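Methyltransferase domain-containing protein (Serratia marcescens, PDB 7CLU) probably transfers a methyl group from S-adenosyl-L-methionine to a hydroxyl of a precursor in prodigiosin biosynthesis, working as a dimer. Local coordinates at residues A[18-22]-A[99-104]. Numbering follows the deposited sequence.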
loop_
_atom_site.group_PDB
_atom_site.type_symbol
_atom_site.label_atom_id
_atom_site.label_comp_id
_atom_site.label_asym_id
_atom_site.label_seq_id
_atom_site.Cartn_x
_atom_site.Cartn_y
_atom_site.Cartn_z
ATOM N N ALA A 18 -3.685 2.643 -1.836
ATOM C CA ALA A 18 -4.346 1.488 -1.236
ATOM C C ALA A 18 -5.533 1.922 -0.387
ATOM O O ALA A 18 -6.640 1.407 -0.543
ATOM C CB ALA A 18 -3.344 0.683 -0.392
ATOM N N LYS A 19 -5.314 2.888 0.512
ATOM C CA LYS A 19 -6.369 3.323 1.425
ATOM C C LYS A 19 -7.410 4.199 0.741
ATOM O O LYS A 19 -8.569 4.219 1.179
ATOM C CB LYS A 19 -5.768 4.062 2.623
ATOM C CG LYS A 19 -5.281 3.141 3.741
ATOM C CD LYS A 19 -6.469 2.474 4.436
ATOM C CE LYS A 19 -6.038 1.707 5.664
ATOM N NZ LYS A 19 -7.201 1.364 6.538
ATOM N N ALA A 20 -7.049 4.922 -0.330
ATOM C CA ALA A 20 -8.099 5.584 -1.106
ATOM C C ALA A 20 -9.081 4.554 -1.661
ATOM O O ALA A 20 -10.299 4.744 -1.595
ATOM C CB ALA A 20 -7.506 6.427 -2.244
ATOM N N LEU A 21 -8.567 3.436 -2.169
ATOM C CA LEU A 21 -9.445 2.395 -2.694
ATOM C C LEU A 21 -10.252 1.716 -1.588
ATOM O O LEU A 21 -11.473 1.560 -1.720
ATOM C CB LEU A 21 -8.623 1.382 -3.490
ATOM C CG LEU A 21 -8.181 1.797 -4.904
ATOM C CD1 LEU A 21 -7.148 0.810 -5.452
ATOM C CD2 LEU A 21 -9.375 1.882 -5.886
ATOM N N THR A 22 -9.599 1.286 -0.490
ATOM C CA THR A 22 -10.349 0.570 0.545
ATOM C C THR A 22 -11.360 1.472 1.244
ATOM O O THR A 22 -12.431 0.998 1.634
ATOM C CB THR A 22 -9.427 -0.075 1.598
ATOM O OG1 THR A 22 -8.758 0.924 2.370
ATOM C CG2 THR A 22 -8.390 -1.033 0.956
ATOM N N ILE A 99 -8.261 -5.870 4.547
ATOM C CA ILE A 99 -7.145 -4.931 4.631
ATOM C C ILE A 99 -7.361 -3.940 5.773
ATOM O O ILE A 99 -6.493 -3.764 6.633
ATOM C CB ILE A 99 -6.949 -4.215 3.276
ATOM C CG1 ILE A 99 -6.282 -5.163 2.274
ATOM C CG2 ILE A 99 -6.104 -2.949 3.455
ATOM C CD1 ILE A 99 -6.568 -4.866 0.800
ATOM N N ASP A 100 -8.529 -3.292 5.820
ATOM C CA ASP A 100 -8.729 -2.243 6.821
ATOM C C ASP A 100 -8.610 -2.782 8.244
ATOM O O ASP A 100 -7.952 -2.166 9.089
ATOM C CB ASP A 100 -10.088 -1.573 6.637
ATOM C CG ASP A 100 -10.143 -0.708 5.402
ATOM O OD1 ASP A 100 -9.084 -0.188 4.987
ATOM O OD2 ASP A 100 -11.246 -0.559 4.861
ATOM N N THR A 101 -9.220 -3.935 8.517
ATOM C CA THR A 101 -9.372 -4.450 9.876
ATOM C C THR A 101 -8.220 -5.347 10.324
ATOM O O THR A 101 -8.044 -5.552 11.531
ATOM C CB THR A 101 -10.690 -5.233 9.989
ATOM O OG1 THR A 101 -10.651 -6.376 9.125
ATOM C CG2 THR A 101 -11.875 -4.368 9.580
ATOM N N PHE A 102 -7.418 -5.853 9.396
ATOM C CA PHE A 102 -6.461 -6.899 9.722
ATOM C C PHE A 102 -5.090 -6.668 9.083
ATOM O O PHE A 102 -4.123 -6.406 9.799
ATOM C CB PHE A 102 -7.045 -8.243 9.304
ATOM C CG PHE A 102 -6.277 -9.420 9.804
ATOM C CD1 PHE A 102 -6.087 -9.615 11.168
ATOM C CD2 PHE A 102 -5.771 -10.353 8.912
ATOM C CE1 PHE A 102 -5.390 -10.701 11.634
ATOM C CE2 PHE A 102 -5.072 -11.447 9.370
ATOM C CZ PHE A 102 -4.882 -11.627 10.734
ATOM N N LEU A 103 -4.981 -6.733 7.750
ATOM C CA LEU A 103 -3.647 -6.721 7.138
ATOM C C LEU A 103 -2.953 -5.359 7.247
ATOM O O LEU A 103 -1.741 -5.294 7.478
ATOM C CB LEU A 103 -3.737 -7.151 5.680
ATOM C CG LEU A 103 -4.180 -8.598 5.449
ATOM C CD1 LEU A 103 -3.937 -8.999 3.996
ATOM C CD2 LEU A 103 -3.435 -9.503 6.388
ATOM N N TYR A 104 -3.669 -4.265 6.992
ATOM C CA TYR A 104 -3.019 -2.958 7.076
ATOM C C TYR A 104 -2.474 -2.702 8.474
ATOM O O TYR A 104 -1.294 -2.325 8.590
ATOM C CB TYR A 104 -3.999 -1.877 6.620
ATOM C CG TYR A 104 -3.418 -0.493 6.488
ATOM C CD1 TYR A 104 -3.344 0.370 7.591
ATOM C CD2 TYR A 104 -2.955 -0.036 5.264
ATOM C CE1 TYR A 104 -2.829 1.659 7.463
ATOM C CE2 TYR A 104 -2.446 1.249 5.118
ATOM C CZ TYR A 104 -2.381 2.092 6.215
ATOM O OH TYR A 104 -1.863 3.370 6.046
HETATM O O HOH W 1 -6.520 -0.139 8.482
HETATM O O HOH W 2 -12.619 -1.474 2.514
#
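Lys19 reaches from one helix to Asp100 and Tyr104 of another, and the long lysine chain suits a pair of segment axes that come no closer than 11.4 Å and run roughly antiparallel (145°). A bend at chi2 (-69°), followed by an extended end, lays the aliphatic part of Lys19 over the Tyr104 ring, whose flat face suits both methylenes and ammonium. Lys19 CE sits above the middle of one face, 3.3 Å from the Tyr104 ring centroid, a CH-pi contact. Farther along, Lys19 NZ is still over that face, 4.3 Å from the Tyr104 centroid, close enough for a cation-pi interaction. The ammonium also forms a salt bridge, Lys19 NZ to Asp100 OD1 2.9 Å, approaching from above the carboxylate plane, 39° out of it. The syn lone pair of Asp100 OD1 is taken by the hydroxyl of Thr22, whose OG1 donates over 2.9 Å. With OG1 between its backbone N and carbonyl carbon, Thr22 turns this hydroxyl to the acid and places its methyl CG2 against CG2 of Ile99, a branched apolar partner 3.9 Å away; a beta-branched polar residue thus serves both needs. Asp100 is a short acid whose one oxygen accepts two donors, and the nearby ammonium would be expected to keep it ionised. Waters extend the network: one joins Lys19 NZ to the carbonyl of Asp100, another joins Asp100 OD2 to the carbonyl of Thr22. In 99-104 the helix widens into a pi-type turn at 99-103, closed by the i to i+5 bond from Tyr104 N to Ile99 O. The contact links helix 15-26, in the O-methyltransferase dimerisation domain, to helix 93-107 at the subunit interface: Lys19 NZ also donates to Gly108 O of the second subunit, Tyr104 stacks on Tyr104 of that subunit, and on the same chain Leu103 touches helix 286-298.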